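Local coordinates for protein HTH-type transcriptional regulator ascG (Escherichia coli, PDB 3BRQ) that represses transcription of the cryptic asc operon as a sequence-specific DNA-binding regulator of the LacI family, at the beta-D-fructofuranose site and the interface of chains A and B. Coordinates in Å, arbitrary orientation; residue numbers count along the deposited sequence, not the author numbering. Chains: chain A/B, HTH-type transcriptional regulator ascG.

Contact 1: the beta-D-fructofuranose site. Residues chain A 30, 32, 35, 84, 86, 151, 182. With FRU (beta-D-fructofuranose), chain C.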
ATOM      1  N   LEU A  30      -1.478  -7.033 -10.476  1.00 24.36           N
ATOM      2  CA  LEU A  30      -1.046  -7.185  -9.063  1.00 25.45           C
ATOM      3  C   LEU A  30      -0.723  -5.851  -8.359  1.00 26.61           C
ATOM      4  O   LEU A  30      -0.315  -5.852  -7.168  1.00 26.61           O
ATOM      5  CB  LEU A  30       0.163  -8.134  -8.944  1.00 25.17           C
ATOM      6  CG  LEU A  30      -0.098  -9.564  -9.452  1.00 27.60           C
ATOM      7  CD1 LEU A  30       1.226 -10.319  -9.560  1.00 29.17           C
ATOM      8  CD2 LEU A  30      -1.050 -10.277  -8.537  1.00 28.65           C
ATOM      9  N   HIS A  32      -2.101  -3.858  -6.548  1.00 31.78           N
ATOM     10  CA  HIS A  32      -3.124  -3.660  -5.519  1.00 33.89           C
ATOM     11  C   HIS A  32      -2.631  -4.442  -4.291  1.00 33.86           C
ATOM     12  O   HIS A  32      -3.047  -4.133  -3.180  1.00 36.45           O
ATOM     13  CB  HIS A  32      -4.525  -4.178  -5.945  1.00 33.22           C
ATOM     14  CG  HIS A  32      -4.912  -3.819  -7.358  1.00 35.48           C
ATOM     15  ND1 HIS A  32      -5.480  -2.600  -7.698  1.00 34.27           N
ATOM     16  CD2 HIS A  32      -4.791  -4.516  -8.520  1.00 34.04           C
ATOM     17  CE1 HIS A  32      -5.682  -2.561  -9.004  1.00 35.65           C
ATOM     18  NE2 HIS A  32      -5.268  -3.708  -9.527  1.00 36.82           N
ATOM     19  N   TYR A  35       0.440  -5.926  -0.001  1.00 42.49           N
ATOM     20  CA  TYR A  35       1.462  -6.841  -0.478  1.00 42.84           C
ATOM     21  C   TYR A  35       2.325  -6.252  -1.613  1.00 42.30           C
ATOM     22  O   TYR A  35       3.556  -6.401  -1.626  1.00 41.66           O
ATOM     23  CB  TYR A  35       0.840  -8.143  -0.961  1.00 42.89           C
ATOM     24  CG  TYR A  35       1.896  -9.129  -1.367  1.00 43.44           C
ATOM     25  CD1 TYR A  35       2.461  -9.974  -0.437  1.00 44.47           C
ATOM     26  CD2 TYR A  35       2.357  -9.194  -2.681  1.00 45.35           C
ATOM     27  CE1 TYR A  35       3.459 -10.862  -0.793  1.00 45.86           C
ATOM     28  CE2 TYR A  35       3.338 -10.091  -3.048  1.00 46.21           C
ATOM     29  CZ  TYR A  35       3.888 -10.922  -2.096  1.00 47.08           C
ATOM     30  OH  TYR A  35       4.874 -11.829  -2.443  1.00 48.26           O
ATOM     31  N   TYR A  84       7.443 -11.636 -10.981  1.00 25.01           N
ATOM     32  CA  TYR A  84       6.320 -12.073 -10.188  1.00 25.91           C
ATOM     33  C   TYR A  84       5.199 -12.382 -11.220  1.00 26.97           C
ATOM     34  O   TYR A  84       4.436 -11.530 -11.643  1.00 26.58           O
ATOM     35  CB  TYR A  84       5.996 -11.041  -9.111  1.00 24.71           C
ATOM     36  CG  TYR A  84       4.816 -11.309  -8.191  1.00 25.64           C
ATOM     37  CD1 TYR A  84       4.116 -12.548  -8.156  1.00 25.60           C
ATOM     38  CD2 TYR A  84       4.395 -10.309  -7.340  1.00 25.84           C
ATOM     39  CE1 TYR A  84       3.034 -12.711  -7.275  1.00 27.66           C
ATOM     40  CE2 TYR A  84       3.353 -10.464  -6.495  1.00 25.15           C
ATOM     41  CZ  TYR A  84       2.683 -11.640  -6.442  1.00 29.12           C
ATOM     42  OH  TYR A  84       1.655 -11.658  -5.552  1.00 30.49           O
ATOM     43  N   ARG A  86       2.061 -13.934 -13.436  1.00 34.02           N
ATOM     44  CA  ARG A  86       0.662 -14.269 -13.358  1.00 34.94           C
ATOM     45  C   ARG A  86       0.232 -15.162 -14.519  1.00 34.53           C
ATOM     46  O   ARG A  86      -0.707 -15.931 -14.396  1.00 34.22           O
ATOM     47  CB  ARG A  86      -0.156 -12.984 -13.429  1.00 35.46           C
ATOM     48  CG  ARG A  86      -1.262 -12.935 -12.434  1.00 39.76           C
ATOM     49  CD  ARG A  86      -0.706 -13.316 -11.060  1.00 46.13           C
ATOM     50  NE  ARG A  86      -1.662 -13.363  -9.942  1.00 49.79           N
ATOM     51  CZ  ARG A  86      -2.995 -13.357 -10.007  1.00 51.77           C
ATOM     52  NH1 ARG A  86      -3.654 -13.307 -11.163  1.00 53.35           N
ATOM     53  NH2 ARG A  86      -3.676 -13.399  -8.874  1.00 51.91           N
ATOM     54  N   SER A 151      -6.808 -16.046  -8.033  1.00 45.16           N
ATOM     55  CA  SER A 151      -5.512 -15.999  -7.339  1.00 43.73           C
ATOM     56  C   SER A 151      -5.117 -17.363  -6.782  1.00 42.62           C
ATOM     57  O   SER A 151      -5.885 -17.968  -6.043  1.00 43.26           O
ATOM     58  CB  SER A 151      -5.571 -14.993  -6.182  1.00 44.30           C
ATOM     59  OG  SER A 151      -4.438 -15.119  -5.323  1.00 43.31           O
ATOM     60  N   TRP A 182     -10.783  -9.766  -1.636  1.00 35.80           N
ATOM     61  CA  TRP A 182      -9.566  -9.163  -1.039  1.00 33.99           C
ATOM     62  C   TRP A 182      -9.805  -7.764  -0.440  1.00 33.56           C
ATOM     63  O   TRP A 182      -8.923  -7.201   0.204  1.00 33.38           O
ATOM     64  CB  TRP A 182      -8.372  -9.105  -2.024  1.00 33.29           C
ATOM     65  CG  TRP A 182      -7.834 -10.447  -2.614  1.00 33.03           C
ATOM     66  CD1 TRP A 182      -7.791 -10.780  -3.940  1.00 33.44           C
ATOM     67  CD2 TRP A 182      -7.236 -11.561  -1.915  1.00 32.26           C
ATOM     68  NE1 TRP A 182      -7.235 -12.033  -4.111  1.00 33.15           N
ATOM     69  CE2 TRP A 182      -6.889 -12.535  -2.888  1.00 33.03           C
ATOM     70  CE3 TRP A 182      -6.971 -11.839  -0.567  1.00 31.32           C
ATOM     71  CZ2 TRP A 182      -6.269 -13.757  -2.558  1.00 32.10           C
ATOM     72  CZ3 TRP A 182      -6.370 -13.071  -0.241  1.00 29.79           C
ATOM     73  CH2 TRP A 182      -6.010 -13.998  -1.233  1.00 31.42           C
TER
HETATM   74  C1  FRU C 701      -2.563 -11.297  -5.329  1.00 69.80           C
HETATM   75  C2  FRU C 701      -2.437 -10.387  -4.101  1.00 70.54           C
HETATM   76  C3  FRU C 701      -2.130 -11.186  -2.831  1.00 70.54           C
HETATM   77  C4  FRU C 701      -2.643 -10.260  -1.747  1.00 70.92           C
HETATM   78  C5  FRU C 701      -3.857  -9.595  -2.414  1.00 71.45           C
HETATM   79  C6  FRU C 701      -4.063  -8.125  -2.046  1.00 72.21           C
HETATM   80  O1  FRU C 701      -3.178 -12.550  -4.996  1.00 67.07           O
HETATM   81  O2  FRU C 701      -1.436  -9.384  -4.342  1.00 70.26           O
HETATM   82  O3  FRU C 701      -0.752 -11.573  -2.694  1.00 69.58           O
HETATM   83  O4  FRU C 701      -3.000 -11.012  -0.591  1.00 70.10           O
HETATM   84  O5  FRU C 701      -3.666  -9.698  -3.830  1.00 70.52           O
HETATM   85  O6  FRU C 701      -4.925  -7.503  -3.013  1.00 72.80           O
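The sugar lies in the cleft where LacI-family repressors take up their small effectors, with most of its surface buried. It is poorly ordered, and beta-D-fructofuranose may come from purification or crystallisation, so it marks the effector pocket without proving to be the natural inducer. A:Trp182 forms one wall. Its CG stands anti to the carbonyl carbon (chi1 -60°), and chi2 of 120° turns one indole face toward the sugar ring. From the stem outward, A:Trp182 CB lies 3.9 Å from O6 of the fructofuranose, while CG and CD2 pass its C5, with CD2 at 3.9 Å from that carbon. Beyond them, CE3 and CZ3 run beside the O4 hydroxyl, NE1 and CZ2 beside O1. C5 sits over the rim of the indole, the kind of C-H platform on which aromatic side chains commonly hold sugars. An alanine here would probably loosen the sugar by removing the broad face against C5 and the flank of O1 and O4. In the plane of the indole, A:Ser151 CB meets its edge; the small hydroxyl suits this corner, OG donating a hydrogen bond of 2.9 Å to the fructofuranose O1 hydroxyl. Opposite the tryptophan, A:Tyr35 turns a ring face to O3 of the fructofuranose, 3.8 Å above the plane toward the rim. A:Leu30 supplies a branched apolar group with two duties: CD2 touches C1 of the fructofuranose at 3.7 Å, and CD1 sits over the centre of the A:Tyr84 ring, where it is likely to help fix that ring's rotation. Loops, the 3-10 helix 28-30 and the end of strand 80-84 line this pocket between the two lobes of the periplasmic-binding-protein-like core, A:Ser151 immediately preceding helix 152-166.

Contact 2: the interface of chains A and B. Residues chain A 40-41, 44-45, 48; chain B 28-30, 58, 60-61.
Helix 36-49 of chain A runs with regular helical torsions over chain B, where B:Lys60 takes an uncommon positive phi (66°) as strand 53-60 ends. Spacing along the helix brings A:Phe41, A:Ala44, A:Arg45 and A:Glu48 to the partner. A:Phe41 lays its flat ring across B:Leu30, whose CD1 lies 4.2 Å above the ring centre. The small A:Ala44 allows close approach, its CB reaching 3.4 Å from B:Asp58 OD2. A:Arg45, bent at chi2 and chi3, curls around B:Asn28, and its NH1 makes a weak hydrogen bond of 3.2 Å to the B:Asn28 carbonyl O. As modelled, the amide of B:Asn28 turns ND2 to A:Arg45 NH1 (2.5 Å) and OD1 to the carbonyl O of A:Phe41 (3.1 Å), setting donor against donor and acceptor against acceptor; a flipped amide would probably turn both into donor-acceptor pairs, though the A:Arg45 contact would remain unusually short. A:Glu48 meets B:Asp58 tip to tip, A:Glu48 OE2 lying 2.5 Å from B:Asp58 OD2. Two charged carboxylates would repel at this range, so a shared proton is likely unless the model errs. On the other oxygen, the backbone amide N of B:Lys60 donates a 2.8 Å hydrogen bond to B:Asp58 OD1 from above the carboxylate plane. The alkyl stem of B:Lys60 meanwhile packs obliquely against A:Glu48. Overall, a helix of one subunit rests on the other's strand 53-60 end, B:His61 just beyond, and separate loop 28-30, in a two-fold contact that likely represents the LacI-type dimer.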
ATOM      1  N   LEU A  40       7.264  -3.412  -3.351  1.00 33.14           N
ATOM      2  CA  LEU A  40       7.970  -2.317  -3.992  1.00 31.88           C
ATOM      3  C   LEU A  40       8.862  -1.585  -2.992  1.00 30.05           C
ATOM      4  O   LEU A  40      10.035  -1.376  -3.257  1.00 30.77           O
ATOM      5  CB  LEU A  40       7.029  -1.354  -4.683  1.00 33.25           C
ATOM      6  CG  LEU A  40       7.582  -1.277  -6.102  1.00 36.04           C
ATOM      7  CD1 LEU A  40       6.466  -1.369  -7.105  1.00 39.50           C
ATOM      8  CD2 LEU A  40       8.484  -0.066  -6.328  1.00 38.61           C
ATOM      9  N   PHE A  41       8.326  -1.280  -1.822  1.00 26.57           N
ATOM     10  CA  PHE A  41       9.116  -0.605  -0.810  1.00 25.61           C
ATOM     11  C   PHE A  41      10.373  -1.412  -0.473  1.00 24.59           C
ATOM     12  O   PHE A  41      11.484  -0.863  -0.501  1.00 22.92           O
ATOM     13  CB  PHE A  41       8.289  -0.339   0.461  1.00 23.91           C
ATOM     14  CG  PHE A  41       9.100   0.294   1.558  1.00 26.14           C
ATOM     15  CD1 PHE A  41       9.472   1.638   1.472  1.00 22.25           C
ATOM     16  CD2 PHE A  41       9.533  -0.464   2.662  1.00 19.90           C
ATOM     17  CE1 PHE A  41      10.259   2.237   2.512  1.00 23.62           C
ATOM     18  CE2 PHE A  41      10.314   0.065   3.656  1.00 25.00           C
ATOM     19  CZ  PHE A  41      10.652   1.461   3.613  1.00 22.69           C
ATOM     20  N   ALA A  44      13.038  -2.179  -3.406  1.00 21.09           N
ATOM     21  CA  ALA A  44      13.818  -0.950  -3.611  1.00 20.60           C
ATOM     22  C   ALA A  44      14.771  -0.704  -2.464  1.00 20.73           C
ATOM     23  O   ALA A  44      15.959  -0.444  -2.683  1.00 20.06           O
ATOM     24  CB  ALA A  44      12.883   0.285  -3.839  1.00 20.26           C
ATOM     25  N   ARG A  45      14.265  -0.758  -1.241  1.00 21.21           N
ATOM     26  CA  ARG A  45      15.147  -0.572  -0.082  1.00 23.44           C
ATOM     27  C   ARG A  45      16.332  -1.547  -0.056  1.00 23.51           C
ATOM     28  O   ARG A  45      17.454  -1.151   0.191  1.00 22.99           O
ATOM     29  CB  ARG A  45      14.395  -0.698   1.233  1.00 22.93           C
ATOM     30  CG  ARG A  45      15.258  -0.267   2.442  1.00 25.67           C
ATOM     31  CD  ARG A  45      15.426   1.268   2.395  1.00 33.60           C
ATOM     32  NE  ARG A  45      14.332   2.024   3.051  1.00 38.41           N
ATOM     33  CZ  ARG A  45      13.955   3.268   2.712  1.00 42.41           C
ATOM     34  NH1 ARG A  45      14.493   3.886   1.652  1.00 44.63           N
ATOM     35  NH2 ARG A  45      13.005   3.903   3.380  1.00 38.63           N
ATOM     36  N   GLU A  48      18.913  -0.761  -2.709  1.00 21.06           N
ATOM     37  CA  GLU A  48      19.742   0.421  -2.306  1.00 22.78           C
ATOM     38  C   GLU A  48      20.757   0.064  -1.215  1.00 22.49           C
ATOM     39  O   GLU A  48      21.863   0.509  -1.256  1.00 21.49           O
ATOM     40  CB  GLU A  48      18.830   1.517  -1.781  1.00 22.93           C
ATOM     41  CG  GLU A  48      17.851   1.954  -2.823  1.00 25.48           C
ATOM     42  CD  GLU A  48      16.906   2.978  -2.323  1.00 32.33           C
ATOM     43  OE1 GLU A  48      17.342   3.795  -1.498  1.00 33.97           O
ATOM     44  OE2 GLU A  48      15.726   2.983  -2.761  1.00 35.61           O
TER
ATOM     45  N   ASN B  28      11.674   6.148  -2.716  1.00 21.96           N
ATOM     46  CA  ASN B  28      11.456   4.973  -1.877  1.00 23.79           C
ATOM     47  C   ASN B  28      11.074   5.393  -0.439  1.00 22.69           C
ATOM     48  O   ASN B  28      11.842   5.248   0.515  1.00 21.46           O
ATOM     49  CB  ASN B  28      12.726   4.108  -1.892  1.00 22.14           C
ATOM     50  CG  ASN B  28      12.566   2.806  -1.113  1.00 28.50           C
ATOM     51  OD1 ASN B  28      11.599   2.114  -1.268  1.00 27.31           O
ATOM     52  ND2 ASN B  28      13.521   2.505  -0.251  1.00 26.51           N
ATOM     53  N   THR B  29       9.883   5.947  -0.297  1.00 24.17           N
ATOM     54  CA  THR B  29       9.428   6.358   1.018  1.00 24.87           C
ATOM     55  C   THR B  29       8.343   5.404   1.445  1.00 25.93           C
ATOM     56  O   THR B  29       7.729   4.733   0.612  1.00 25.91           O
ATOM     57  CB  THR B  29       8.934   7.785   1.036  1.00 25.12           C
ATOM     58  OG1 THR B  29       7.967   7.953  -0.004  1.00 23.96           O
ATOM     59  CG2 THR B  29      10.133   8.767   0.811  1.00 23.91           C
ATOM     60  N   LEU B  30       8.136   5.302   2.745  1.00 27.22           N
ATOM     61  CA  LEU B  30       7.200   4.305   3.255  1.00 28.22           C
ATOM     62  C   LEU B  30       5.776   4.817   2.972  1.00 27.33           C
ATOM     63  O   LEU B  30       4.880   4.041   2.631  1.00 27.01           O
ATOM     64  CB  LEU B  30       7.403   4.106   4.767  1.00 29.70           C
ATOM     65  CG  LEU B  30       6.392   3.170   5.417  1.00 33.93           C
ATOM     66  CD1 LEU B  30       6.553   1.684   4.963  1.00 38.97           C
ATOM     67  CD2 LEU B  30       6.503   3.294   6.924  1.00 39.10           C
ATOM     68  N   ASP B  58      13.490   3.361  -9.287  1.00 20.58           N
ATOM     69  CA  ASP B  58      13.601   3.756  -7.901  1.00 19.33           C
ATOM     70  C   ASP B  58      14.307   5.152  -7.855  1.00 17.24           C
ATOM     71  O   ASP B  58      15.447   5.285  -8.240  1.00 16.79           O
ATOM     72  CB  ASP B  58      14.472   2.734  -7.188  1.00 19.71           C
ATOM     73  CG  ASP B  58      14.565   2.953  -5.697  1.00 20.12           C
ATOM     74  OD1 ASP B  58      13.830   3.839  -5.185  1.00 19.17           O
ATOM     75  OD2 ASP B  58      15.396   2.219  -5.072  1.00 20.20           O
ATOM     76  N   LYS B  60      14.979   6.337  -5.076  1.00 19.13           N
ATOM     77  CA  LYS B  60      15.765   6.101  -3.830  1.00 18.48           C
ATOM     78  C   LYS B  60      15.387   7.065  -2.743  1.00 18.20           C
ATOM     79  O   LYS B  60      14.215   7.158  -2.407  1.00 19.92           O
ATOM     80  CB  LYS B  60      17.282   6.069  -4.082  1.00 18.35           C
ATOM     81  CG  LYS B  60      17.701   5.138  -5.170  1.00 18.80           C
ATOM     82  CD  LYS B  60      19.189   5.117  -5.425  1.00 24.93           C
ATOM     83  CE  LYS B  60      19.453   4.111  -6.583  1.00 27.19           C
ATOM     84  NZ  LYS B  60      20.916   4.021  -6.977  1.00 28.82           N
ATOM     85  N   HIS B  61      16.301   7.883  -2.228  1.00 17.87           N
ATOM     86  CA  HIS B  61      15.907   8.582  -1.035  1.00 17.54           C
ATOM     87  C   HIS B  61      16.648   9.908  -0.766  1.00 17.77           C
ATOM     88  O   HIS B  61      16.951  10.159   0.413  1.00 16.26           O
ATOM     89  CB  HIS B  61      16.109   7.654   0.210  1.00 15.80           C
ATOM     90  CG  HIS B  61      15.118   7.914   1.304  1.00 18.67           C
ATOM     91  ND1 HIS B  61      15.192   9.021   2.128  1.00 21.33           N
ATOM     92  CD2 HIS B  61      14.020   7.231   1.701  1.00 23.80           C
ATOM     93  CE1 HIS B  61      14.182   9.015   2.981  1.00 21.03           C
ATOM     94  NE2 HIS B  61      13.456   7.937   2.748  1.00 23.89           N
TER

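Contact 1 and contact 2 lie about 20 Å apart, measured between the centres of their C-alpha atoms, and share one stretch of chain: A:Tyr35 of contact 1 directly precedes helix 36-49 of contact 2. The same leucine serves both, facing the sugar as A:Leu30 and the partner helix as B:Leu30, with a different chi1 in each copy (-60° and 175°). Two-fold symmetry places twins of both sites in the dimer. Such proximity offers a plausible route by which effector binding could shift the subunits and their DNA-binding parts, although the structure alone does not show this.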